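Side-chain contacts in prolyl oligopeptidase (Novosphingobium capsulatum, PDB 1YR2), which probably hydrolyses oligopeptides after proline and, less readily, after alanine, as a serine peptidase of the S9A family: residues A[93-98]-A[702-707]; A[511-516]-A[708-713]; A[612-617]-A[622-627]. All coordinates share one frame; numbering follows the deposited sequence.

Interactions 1 and 2 adjoin, their centres 7 Å apart, because both use helix 699-717: interaction 1 sets its first half against helix 95-105, interaction 2 its next turns against helix 508-514. Arg95 joins them, its NE forming a 2.6 Å salt bridge to Asp708 OD1, and Leu98 packs against Thr512, Ser516 and Ala711. Both are helix packing in the α/β-hydrolase part of the molecule, whose probable nucleophile elbow, around Ser575, none of the three contacts includes. Interaction 3 is separate, its centre 37 Å from that of interaction 1 and 36 Å from that of interaction 2; its segment 612-617 includes Trp616, probably part of the wall of the proline pocket.

Interaction 1. Residues A[93-98]-A[702-707]; sequences PERAAL and QIEETA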
# COMPACT_ATOMS: atom_id res chain seq x y z
N PRO A 93 -22.44 -9.43 21.98
CA PRO A 93 -23.41 -9.89 21.00
C PRO A 93 -23.21 -9.28 19.59
O PRO A 93 -23.80 -9.82 18.68
CB PRO A 93 -24.75 -9.50 21.63
CG PRO A 93 -24.44 -8.28 22.39
CD PRO A 93 -23.04 -8.46 22.92
N GLU A 94 -22.37 -8.24 19.42
CA GLU A 94 -22.15 -7.66 18.09
C GLU A 94 -21.21 -8.55 17.24
O GLU A 94 -21.18 -8.43 16.02
CB GLU A 94 -21.58 -6.23 18.18
CG GLU A 94 -22.38 -5.20 18.98
CD GLU A 94 -22.18 -5.26 20.49
OE1 GLU A 94 -21.38 -6.10 20.99
OE2 GLU A 94 -22.88 -4.51 21.20
N ARG A 95 -20.47 -9.47 17.87
CA ARG A 95 -19.36 -10.15 17.23
C ARG A 95 -19.75 -11.01 16.05
O ARG A 95 -19.09 -10.99 15.00
CB ARG A 95 -18.59 -11.02 18.21
CG ARG A 95 -17.29 -11.45 17.63
CD ARG A 95 -16.53 -12.41 18.44
NE ARG A 95 -15.27 -12.78 17.78
CZ ARG A 95 -15.12 -13.76 16.89
NH1 ARG A 95 -16.17 -14.44 16.47
NH2 ARG A 95 -13.92 -14.01 16.38
N ALA A 96 -20.82 -11.77 16.22
CA ALA A 96 -21.30 -12.71 15.21
C ALA A 96 -21.53 -12.07 13.86
O ALA A 96 -21.10 -12.59 12.84
CB ALA A 96 -22.61 -13.33 15.69
N ALA A 97 -22.22 -10.93 13.88
CA ALA A 97 -22.61 -10.25 12.67
C ALA A 97 -21.39 -9.64 12.00
O ALA A 97 -21.28 -9.62 10.76
CB ALA A 97 -23.60 -9.15 12.99
N LEU A 98 -20.45 -9.18 12.80
CA LEU A 98 -19.22 -8.59 12.24
C LEU A 98 -18.32 -9.64 11.62
O LEU A 98 -17.77 -9.41 10.54
CB LEU A 98 -18.45 -7.80 13.27
CG LEU A 98 -19.16 -6.53 13.74
CD1 LEU A 98 -18.67 -6.14 15.17
CD2 LEU A 98 -19.01 -5.34 12.81
N GLN A 702 -6.63 -13.28 11.30
CA GLN A 702 -6.88 -11.83 11.15
C GLN A 702 -8.40 -11.54 11.23
O GLN A 702 -8.79 -10.58 11.84
CB GLN A 702 -6.25 -11.27 9.86
CG GLN A 702 -6.39 -9.75 9.63
CD GLN A 702 -6.16 -9.35 8.14
OE1 GLN A 702 -5.24 -9.89 7.48
NE2 GLN A 702 -7.02 -8.47 7.61
N ILE A 703 -9.23 -12.39 10.62
CA ILE A 703 -10.69 -12.22 10.69
C ILE A 703 -11.20 -12.28 12.15
O ILE A 703 -12.07 -11.49 12.54
CB ILE A 703 -11.40 -13.31 9.87
CG1 ILE A 703 -11.16 -13.13 8.37
CG2 ILE A 703 -12.88 -13.27 10.12
CD1 ILE A 703 -11.58 -14.31 7.53
N GLU A 704 -10.69 -13.23 12.92
CA GLU A 704 -11.10 -13.41 14.30
C GLU A 704 -10.69 -12.18 15.10
O GLU A 704 -11.46 -11.70 15.93
CB GLU A 704 -10.48 -14.68 14.91
CG GLU A 704 -11.01 -16.00 14.29
CD GLU A 704 -10.24 -17.26 14.71
OE1 GLU A 704 -9.05 -17.18 15.14
OE2 GLU A 704 -10.84 -18.37 14.61
N GLU A 705 -9.47 -11.69 14.88
CA GLU A 705 -8.97 -10.52 15.63
C GLU A 705 -9.82 -9.27 15.31
O GLU A 705 -10.24 -8.56 16.21
CB GLU A 705 -7.51 -10.20 15.29
CG GLU A 705 -6.97 -9.06 16.16
CD GLU A 705 -5.47 -8.79 15.95
OE1 GLU A 705 -4.68 -9.76 15.82
OE2 GLU A 705 -5.07 -7.61 15.94
N THR A 706 -10.09 -9.07 14.03
CA THR A 706 -10.86 -7.94 13.56
C THR A 706 -12.28 -7.99 14.14
O THR A 706 -12.81 -7.00 14.59
CB THR A 706 -10.94 -7.97 12.05
OG1 THR A 706 -9.62 -7.77 11.50
CG2 THR A 706 -11.79 -6.78 11.56
N ALA A 707 -12.90 -9.16 14.10
CA ALA A 707 -14.24 -9.30 14.65
C ALA A 707 -14.28 -8.96 16.16
O ALA A 707 -15.19 -8.31 16.60
CB ALA A 707 -14.75 -10.71 14.44
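Arg95 lays its long side chain over Ala707 and reaches on to the backbone of Glu704. With CG anti to the backbone N (chi1 -167°) and the chain extended as far as NE, the arginine runs across the flank of helix 699-717, Arg95 CG 3.9 Å from Ala707 O. Farther out, one face of the guanidinium rests on the methyl group: Ala707 CB lies 3.9 Å from Arg95 CZ, displaced toward the rim of the planar group. Arg95 NH2 makes a weak bond to Glu704 O, 3.4 Å long and bent to 144° at the hydrogen, while Glu704 CB meets the guanidinium edge, 3.8 Å from the same nitrogen. The Glu704 carboxylate extends away, leaving OE2 5.6 Å from Arg95 NH2; the salt bridges of the guanidinium go instead to Asp708, through NE, and to Glu99, through NH1. These acids probably fix the rotation of the guanidinium above Ala707. Deeper in, Leu98 CD1 approaches Ala707 O at 4.3 Å, where the two helices come close. The small alanine thus lies between helix 95-105 and helix 699-717; Thr706 and Gln702 continue the packing onto Met102, and Leu98 also touches Ser516, just beyond helix 508-514.

Interaction 2. Residues A[511-516]-A[708-713]; sequences MTWIDS and DVQAFL
Trp513 and Gln710 mark the closest backbone approach of the two helical segments, their CA atoms 7.3 Å apart, a spacing bridged by side chains. Gln710 is extended beyond CG (chi2 -173°) and brings its amide up against Thr512 and the base of Trp513, crossing both at a slant. Gln710 OE1 lies 3.6 Å from Thr512 CG2 and 3.5 Å from Trp513 N, in packing contact without a hydrogen bond, whereas NE2 donates to Gly509 O one turn earlier and so fixes which way the amide is turned. The indole stands nearly upright to that amide, the planes 82° apart. Trp513 turns its indole back from its own main-chain nitrogen (chi1 -178°), presenting the six-membered ring edge to helix 699-717: CZ3 comes within 3.8 Å of Gln710 O, which lies in the ring plane, and 4.1 Å from Leu713 CB. The far edge is held by the bond from NE1 to Ala519 O. Replacing Trp513 by an alanine would remove the indole, which is likely to open a gap beside Leu713 and leave Ala519 O without the NE1 donor. Val709 and Phe712 pack on strand 649-654. Helix 508-514, between strands 490-493 and 519-523, and the helix following the last strand thus lie side by side, as the first and last helices do on one face of the sheet in the α/β-hydrolase fold.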
# COMPACT_ATOMS: atom_id res chain seq x y z
N MET A 511 -13.97 -1.93 5.82
CA MET A 511 -15.23 -2.08 5.08
C MET A 511 -16.31 -2.78 5.91
O MET A 511 -17.51 -2.50 5.75
CB MET A 511 -15.00 -2.84 3.80
CG MET A 511 -16.17 -2.85 2.82
SD MET A 511 -16.47 -1.16 2.17
CE MET A 511 -18.13 -1.30 2.14
N THR A 512 -15.89 -3.70 6.75
CA THR A 512 -16.79 -4.41 7.65
C THR A 512 -17.50 -3.38 8.56
O THR A 512 -18.71 -3.47 8.79
CB THR A 512 -15.99 -5.44 8.51
OG1 THR A 512 -15.40 -6.43 7.67
CG2 THR A 512 -16.92 -6.22 9.51
N TRP A 513 -16.73 -2.45 9.13
CA TRP A 513 -17.29 -1.41 9.98
C TRP A 513 -18.25 -0.53 9.19
O TRP A 513 -19.37 -0.31 9.63
CB TRP A 513 -16.19 -0.54 10.59
CG TRP A 513 -16.60 0.52 11.50
CD1 TRP A 513 -16.79 1.83 11.20
CD2 TRP A 513 -16.83 0.40 12.91
NE1 TRP A 513 -17.14 2.52 12.33
CE2 TRP A 513 -17.17 1.67 13.40
CE3 TRP A 513 -16.77 -0.66 13.81
CZ2 TRP A 513 -17.41 1.93 14.74
CZ3 TRP A 513 -17.01 -0.41 15.17
CH2 TRP A 513 -17.35 0.87 15.61
N ILE A 514 -17.81 -0.03 8.04
CA ILE A 514 -18.64 0.88 7.23
C ILE A 514 -19.93 0.20 6.75
O ILE A 514 -21.01 0.80 6.80
CB ILE A 514 -17.83 1.37 6.04
CG1 ILE A 514 -16.56 2.14 6.53
CG2 ILE A 514 -18.73 2.20 5.10
CD1 ILE A 514 -15.43 2.16 5.51
N ASP A 515 -19.81 -1.06 6.32
CA ASP A 515 -20.98 -1.80 5.86
C ASP A 515 -21.73 -2.50 6.99
O ASP A 515 -22.61 -3.35 6.73
CB ASP A 515 -20.61 -2.75 4.76
CG ASP A 515 -21.84 -3.20 3.96
OD1 ASP A 515 -22.79 -2.40 3.76
OD2 ASP A 515 -21.93 -4.34 3.52
N SER A 516 -21.42 -2.11 8.23
CA SER A 516 -22.24 -2.44 9.39
C SER A 516 -22.97 -1.19 9.96
O SER A 516 -23.64 -1.28 10.96
CB SER A 516 -21.36 -3.09 10.46
OG SER A 516 -20.85 -4.34 9.97
N ASP A 708 -13.31 -9.45 16.91
CA ASP A 708 -13.16 -9.17 18.35
C ASP A 708 -13.00 -7.66 18.60
O ASP A 708 -13.69 -7.06 19.41
CB ASP A 708 -11.92 -9.85 18.90
CG ASP A 708 -12.13 -11.34 19.24
OD1 ASP A 708 -13.30 -11.85 19.21
OD2 ASP A 708 -11.17 -12.09 19.56
N VAL A 709 -12.04 -7.08 17.91
CA VAL A 709 -11.76 -5.66 18.10
C VAL A 709 -12.98 -4.87 17.72
O VAL A 709 -13.39 -3.99 18.45
CB VAL A 709 -10.52 -5.25 17.27
CG1 VAL A 709 -10.31 -3.74 17.22
CG2 VAL A 709 -9.26 -5.91 17.82
N GLN A 710 -13.54 -5.11 16.55
CA GLN A 710 -14.67 -4.30 16.15
C GLN A 710 -15.92 -4.51 17.02
O GLN A 710 -16.69 -3.59 17.23
CB GLN A 710 -14.95 -4.45 14.66
CG GLN A 710 -13.89 -3.75 13.82
CD GLN A 710 -14.21 -3.72 12.34
OE1 GLN A 710 -15.34 -4.07 11.92
NE2 GLN A 710 -13.25 -3.25 11.54
N ALA A 711 -16.14 -5.72 17.49
CA ALA A 711 -17.25 -5.95 18.42
C ALA A 711 -17.04 -5.13 19.70
O ALA A 711 -18.00 -4.54 20.22
CB ALA A 711 -17.32 -7.43 18.77
N PHE A 712 -15.81 -5.11 20.21
CA PHE A 712 -15.46 -4.31 21.41
C PHE A 712 -15.71 -2.83 21.13
O PHE A 712 -16.43 -2.14 21.85
CB PHE A 712 -14.01 -4.59 21.78
CG PHE A 712 -13.54 -3.95 23.05
CD1 PHE A 712 -12.93 -2.71 23.02
CD2 PHE A 712 -13.60 -4.64 24.23
CE1 PHE A 712 -12.44 -2.17 24.22
CE2 PHE A 712 -13.10 -4.10 25.44
CZ PHE A 712 -12.54 -2.88 25.42
N LEU A 713 -15.13 -2.32 20.07
CA LEU A 713 -15.34 -0.90 19.71
C LEU A 713 -16.83 -0.58 19.45
O LEU A 713 -17.31 0.50 19.83
CB LEU A 713 -14.51 -0.51 18.48
CG LEU A 713 -12.99 -0.74 18.60
CD1 LEU A 713 -12.26 -0.27 17.32
CD2 LEU A 713 -12.42 -0.02 19.84

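Interaction 3. Residues A[612-617]-A[622-627]; sequences AGRYWV and YPEKEA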
# COMPACT_ATOMS: atom_id res chain seq x y z
N ALA A 612 14.98 -4.45 17.22
CA ALA A 612 14.98 -3.64 16.05
C ALA A 612 14.69 -2.16 16.35
O ALA A 612 14.64 -1.32 15.43
CB ALA A 612 13.78 -4.15 15.22
N GLY A 613 14.40 -1.86 17.61
CA GLY A 613 13.83 -0.58 17.96
C GLY A 613 14.86 0.52 17.86
O GLY A 613 14.50 1.71 17.73
N ARG A 614 16.13 0.17 17.94
CA ARG A 614 17.20 1.18 17.80
C ARG A 614 17.15 1.94 16.46
O ARG A 614 17.58 3.10 16.36
CB ARG A 614 18.56 0.55 18.05
CG ARG A 614 19.72 1.56 18.17
CD ARG A 614 19.54 2.74 19.16
NE ARG A 614 20.69 3.66 19.11
CZ ARG A 614 20.99 4.55 20.05
NH1 ARG A 614 20.22 4.65 21.13
NH2 ARG A 614 22.07 5.34 19.91
N TYR A 615 16.58 1.34 15.43
CA TYR A 615 16.43 2.01 14.13
C TYR A 615 15.38 3.14 14.20
O TYR A 615 15.37 4.02 13.38
CB TYR A 615 16.10 0.98 13.00
CG TYR A 615 17.31 0.18 12.61
CD1 TYR A 615 18.29 0.76 11.84
CD2 TYR A 615 17.52 -1.12 13.08
CE1 TYR A 615 19.41 0.11 11.52
CE2 TYR A 615 18.67 -1.81 12.75
CZ TYR A 615 19.63 -1.17 11.97
OH TYR A 615 20.81 -1.79 11.58
N TRP A 616 14.53 3.14 15.20
CA TRP A 616 13.48 4.15 15.28
C TRP A 616 13.91 5.49 15.86
O TRP A 616 13.08 6.39 15.91
CB TRP A 616 12.32 3.63 16.12
CG TRP A 616 11.76 2.39 15.59
CD1 TRP A 616 11.78 1.93 14.31
CD2 TRP A 616 11.08 1.42 16.35
NE1 TRP A 616 11.15 0.71 14.24
CE2 TRP A 616 10.71 0.38 15.48
CE3 TRP A 616 10.75 1.31 17.71
CZ2 TRP A 616 10.04 -0.75 15.92
CZ3 TRP A 616 10.08 0.15 18.14
CH2 TRP A 616 9.74 -0.84 17.26
N VAL A 617 15.15 5.59 16.33
CA VAL A 617 15.69 6.85 16.82
C VAL A 617 15.60 7.97 15.81
O VAL A 617 15.51 9.12 16.21
CB VAL A 617 17.14 6.74 17.36
CG1 VAL A 617 17.23 5.80 18.58
CG2 VAL A 617 18.14 6.38 16.26
N TYR A 622 16.81 10.02 20.91
CA TYR A 622 17.74 9.15 21.62
C TYR A 622 17.53 9.22 23.13
O TYR A 622 17.75 10.29 23.72
CB TYR A 622 19.17 9.59 21.32
CG TYR A 622 19.55 9.44 19.88
CD1 TYR A 622 19.22 10.41 18.97
CD2 TYR A 622 20.17 8.30 19.42
CE1 TYR A 622 19.53 10.27 17.62
CE2 TYR A 622 20.49 8.15 18.11
CZ TYR A 622 20.19 9.14 17.20
OH TYR A 622 20.46 8.99 15.84
N PRO A 623 17.05 8.15 23.75
CA PRO A 623 16.82 8.17 25.21
C PRO A 623 18.01 8.47 26.10
O PRO A 623 17.80 8.91 27.25
CB PRO A 623 16.31 6.78 25.51
CG PRO A 623 15.70 6.33 24.24
CD PRO A 623 16.52 6.92 23.14
N GLU A 624 19.22 8.17 25.61
CA GLU A 624 20.47 8.46 26.32
C GLU A 624 20.84 9.94 26.30
O GLU A 624 21.72 10.39 27.04
CB GLU A 624 21.63 7.62 25.75
CG GLU A 624 22.17 8.03 24.36
CD GLU A 624 21.53 7.25 23.20
OE1 GLU A 624 20.41 6.65 23.35
OE2 GLU A 624 22.14 7.27 22.11
N LYS A 625 20.16 10.71 25.46
CA LYS A 625 20.36 12.15 25.36
C LYS A 625 19.31 12.93 26.20
O LYS A 625 18.11 12.74 26.02
CB LYS A 625 20.37 12.55 23.88
CG LYS A 625 20.32 14.02 23.68
CD LYS A 625 20.74 14.46 22.29
CE LYS A 625 20.96 16.01 22.32
NZ LYS A 625 20.97 16.57 20.96
N GLU A 626 19.77 13.79 27.12
CA GLU A 626 18.85 14.41 28.08
C GLU A 626 17.65 15.05 27.45
O GLU A 626 16.52 14.74 27.82
CB GLU A 626 19.55 15.45 28.97
CG GLU A 626 18.61 16.10 29.98
CD GLU A 626 19.35 16.89 31.06
OE1 GLU A 626 20.16 17.74 30.72
OE2 GLU A 626 19.12 16.65 32.24
N ALA A 627 17.88 15.99 26.55
CA ALA A 627 16.80 16.72 25.91
C ALA A 627 15.81 15.80 25.17
O ALA A 627 14.58 16.00 25.24
CB ALA A 627 17.37 17.71 24.96
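Val617 and Tyr622 form the compact side of this contact, and Arg614 and Glu624 the side toward solvent. The buried valine sits over one face of the tyrosine ring in a CH-pi contact, Val617 CB 3.9 Å from the Tyr622 ring centroid and only 18° off its normal. Val617 CG2 reaches the ring rim, 3.5 Å from Tyr622 CE2. The ring's edge is turned to Arg614: Tyr622 CD2 lies over a face of the guanidinium, 3.6 Å from Arg614 NH2, with the two planes 74° apart.

Beyond the ring, exposed side chains meet by charge. Arg614 and Glu624 approach from opposite directions and pair end-on, NH1 to OE1 at 3.0 Å and NH2 to OE2 at 2.9 Å. Both bonds are nearly straight, and each oxygen is met on its syn side; the flat groups are almost coplanar. Glu624 reaches this position with CG between the backbone N and carbonyl carbon (chi1 73°) and a bend at chi2. NH1 also makes a salt bridge to Asp608, so two carboxylates probably steady the guanidinium despite its exposure.

The pair bridges the short helix 617-620; after it, a type I turn from Tyr622 to Lys625, closed by Lys625 N to Tyr622 O, leads into helix 626-633, with Lys625 at the N-cap. The contact thus lies in a loop excursion after strand 594-598 of the α/β-hydrolase sheet. Its 3-10 turn 613-616 carries Trp616, which meets Phe498 and probably corresponds to the tryptophan that stacks on the substrate proline in the S1 pocket of related prolyl oligopeptidases.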